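Side-chain contact in Mll7089 protein (Mesorhizobium loti, PDB 2OZ8), which is of unknown function but belongs to the mandelate racemase family and is probably a magnesium-dependent hydro-lyase of the enolase superfamily: residues Thr208-Ile213 against His218-Val223. Residues are numbered along the deposited sequence; the frame is centred on the assembly and turned at random. Where two conformers were deposited one is given.
Sequences TKLVAI and HDLLWV
I213 and H218 meet through both backbone and side chain. The amide N of H218 donates to O of I213 at 3.1 Å, with an N-H...O angle of 154°. Beside this bond, CG2 of I213 packs on CB of H218 at 3.7 Å, the two side chains crossing nearly at right angles, and O of I213 sits at the edge of the imidazole, near the ring plane. The same methyl has a second neighbour: with CG1 anti to the carbonyl carbon (chi1 -71°), CG2 stands anti to the backbone N and also meets L220 CD1 at 4.0 Å. That L220 methyl lies 3.9 Å from L210 CD2, bridging two residues about one helical turn apart. Farther along, in one of two V223 conformers and so less certainly, L210 CD1 reaches V223 CG1 tip to tip at 3.9 Å.

Around this first shell, L180 of helix 173-184 touches both I213 and H218, while L220 also rests on V193 and I195 of strand 192-196. Chain order and the parallel pairing of strands 192-196 and 222-224 place the contact in a beta-alpha-beta unit, where helix 203-215 packs on the parallel barrel of an enolase-type C-terminal domain. Apart from the hydrogen bond and the carbonyl at the imidazole edge, the contacts join aliphatic groups of mostly buried residues. With no salt bridge across the segments, apolar packing probably contributes most to holding the helix on the segment leading into strand 222-224.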
loop_
_atom_site.group_PDB
_atom_site.type_symbol
_atom_site.label_atom_id
_atom_site.label_comp_id
_atom_site.label_asym_id
_atom_site.label_seq_id
_atom_site.Cartn_x
_atom_site.Cartn_y
_atom_site.Cartn_z
ATOM N N THR A 208 -10.420 -2.187 -25.008
ATOM C CA THR A 208 -10.794 -3.066 -26.127
ATOM C C THR A 208 -10.975 -2.297 -27.420
ATOM O O THR A 208 -10.676 -2.801 -28.476
ATOM C CB THR A 208 -12.060 -3.911 -25.827
ATOM O OG1 THR A 208 -13.189 -3.053 -25.710
ATOM C CG2 THR A 208 -11.893 -4.680 -24.497
ATOM N N LYS A 209 -11.428 -1.054 -27.334
ATOM C CA LYS A 209 -11.453 -0.160 -28.499
ATOM C C LYS A 209 -10.060 0.217 -29.010
ATOM O O LYS A 209 -9.795 0.168 -30.218
ATOM C CB LYS A 209 -12.349 1.053 -28.203
ATOM C CG LYS A 209 -13.819 0.580 -28.189
ATOM C CD LYS A 209 -14.809 1.635 -27.975
ATOM C CE LYS A 209 -16.150 1.006 -27.777
ATOM N NZ LYS A 209 -17.222 2.036 -27.796
ATOM N N LEU A 210 -9.144 0.528 -28.104
ATOM C CA LEU A 210 -7.757 0.730 -28.505
ATOM C C LEU A 210 -7.156 -0.503 -29.183
ATOM O O LEU A 210 -6.410 -0.388 -30.183
ATOM C CB LEU A 210 -6.903 1.204 -27.318
ATOM C CG LEU A 210 -7.324 2.617 -26.858
ATOM C CD1 LEU A 210 -6.770 2.985 -25.499
ATOM C CD2 LEU A 210 -6.977 3.657 -27.937
ATOM N N VAL A 211 -7.498 -1.684 -28.694
ATOM C CA VAL A 211 -7.001 -2.911 -29.340
ATOM C C VAL A 211 -7.582 -3.048 -30.769
ATOM O O VAL A 211 -6.834 -3.300 -31.728
ATOM C CB VAL A 211 -7.333 -4.172 -28.477
ATOM C CG1 VAL A 211 -7.141 -5.474 -29.297
ATOM C CG2 VAL A 211 -6.529 -4.167 -27.163
ATOM N N ALA A 212 -8.893 -2.810 -30.907
ATOM C CA ALA A 212 -9.567 -2.956 -32.171
ATOM C C ALA A 212 -9.005 -1.996 -33.184
ATOM O O ALA A 212 -8.716 -2.394 -34.328
ATOM C CB ALA A 212 -11.026 -2.755 -32.015
ATOM N N ILE A 213 -8.798 -0.754 -32.764
ATOM C CA ILE A 213 -8.166 0.277 -33.593
ATOM C C ILE A 213 -6.778 -0.115 -34.037
ATOM O O ILE A 213 -6.387 0.143 -35.164
ATOM C CB ILE A 213 -8.123 1.648 -32.846
ATOM C CG1 ILE A 213 -9.539 2.244 -32.739
ATOM C CG2 ILE A 213 -7.072 2.586 -33.463
ATOM C CD1 ILE A 213 -9.709 3.167 -31.564
ATOM N N HIS A 218 -4.571 1.170 -37.481
ATOM C CA HIS A 218 -4.346 2.548 -37.148
ATOM C C HIS A 218 -3.388 2.696 -35.963
ATOM O O HIS A 218 -3.682 2.294 -34.843
ATOM C CB HIS A 218 -5.682 3.255 -36.880
ATOM C CG HIS A 218 -6.727 3.041 -37.939
ATOM N ND1 HIS A 218 -6.754 3.754 -39.121
ATOM C CD2 HIS A 218 -7.821 2.243 -37.958
ATOM C CE1 HIS A 218 -7.806 3.388 -39.832
ATOM N NE2 HIS A 218 -8.470 2.473 -39.148
ATOM N N ASP A 219 -2.240 3.299 -36.228
ATOM C CA ASP A 219 -1.232 3.537 -35.233
ATOM C C ASP A 219 -1.427 4.927 -34.605
ATOM O O ASP A 219 -1.399 5.921 -35.301
ATOM C CB ASP A 219 0.160 3.399 -35.856
ATOM C CG ASP A 219 0.607 1.922 -36.001
ATOM O OD1 ASP A 219 -0.245 0.990 -36.112
ATOM O OD2 ASP A 219 1.844 1.676 -35.982
ATOM N N LEU A 220 -1.614 4.977 -33.281
ATOM C CA LEU A 220 -1.890 6.206 -32.580
ATOM C C LEU A 220 -0.731 6.674 -31.803
ATOM O O LEU A 220 -0.132 5.900 -31.065
ATOM C CB LEU A 220 -3.046 6.038 -31.605
ATOM C CG LEU A 220 -4.374 5.541 -32.167
ATOM C CD1 LEU A 220 -5.328 5.293 -31.027
ATOM C CD2 LEU A 220 -4.990 6.520 -33.159
ATOM N N LEU A 221 -0.435 7.967 -31.931
ATOM C CA LEU A 221 0.471 8.670 -31.024
ATOM C C LEU A 221 -0.058 8.769 -29.588
ATOM O O LEU A 221 0.676 8.508 -28.614
ATOM C CB LEU A 221 0.755 10.053 -31.575
ATOM C CG LEU A 221 1.863 10.822 -30.890
ATOM C CD1 LEU A 221 3.196 9.914 -30.794
ATOM C CD2 LEU A 221 2.073 12.163 -31.578
ATOM N N TRP A 222 -1.320 9.137 -29.425
ATOM C CA TRP A 222 -1.928 9.145 -28.079
ATOM C C TRP A 222 -3.446 9.134 -28.156
ATOM O O TRP A 222 -4.038 9.468 -29.177
ATOM C CB TRP A 222 -1.412 10.282 -27.158
ATOM C CG TRP A 222 -1.911 11.716 -27.393
ATOM C CD1 TRP A 222 -3.197 12.156 -27.338
ATOM C CD2 TRP A 222 -1.113 12.882 -27.648
ATOM N NE1 TRP A 222 -3.267 13.514 -27.563
ATOM C CE2 TRP A 222 -2.001 13.986 -27.763
ATOM C CE3 TRP A 222 0.258 13.107 -27.781
ATOM C CZ2 TRP A 222 -1.547 15.302 -28.015
ATOM C CZ3 TRP A 222 0.692 14.371 -28.022
ATOM C CH2 TRP A 222 -0.199 15.461 -28.150
ATOM N N VAL A 223 -4.037 8.678 -27.076
ATOM C CA VAL A 223 -5.459 8.786 -26.858
ATOM C C VAL A 223 -5.628 9.761 -25.688
ATOM O O VAL A 223 -4.972 9.647 -24.642
ATOM C CB VAL A 223 -6.144 7.397 -26.602
ATOM C CG1 VAL A 223 -5.479 6.630 -25.465
ATOM C CG2 VAL A 223 -7.650 7.556 -26.352
#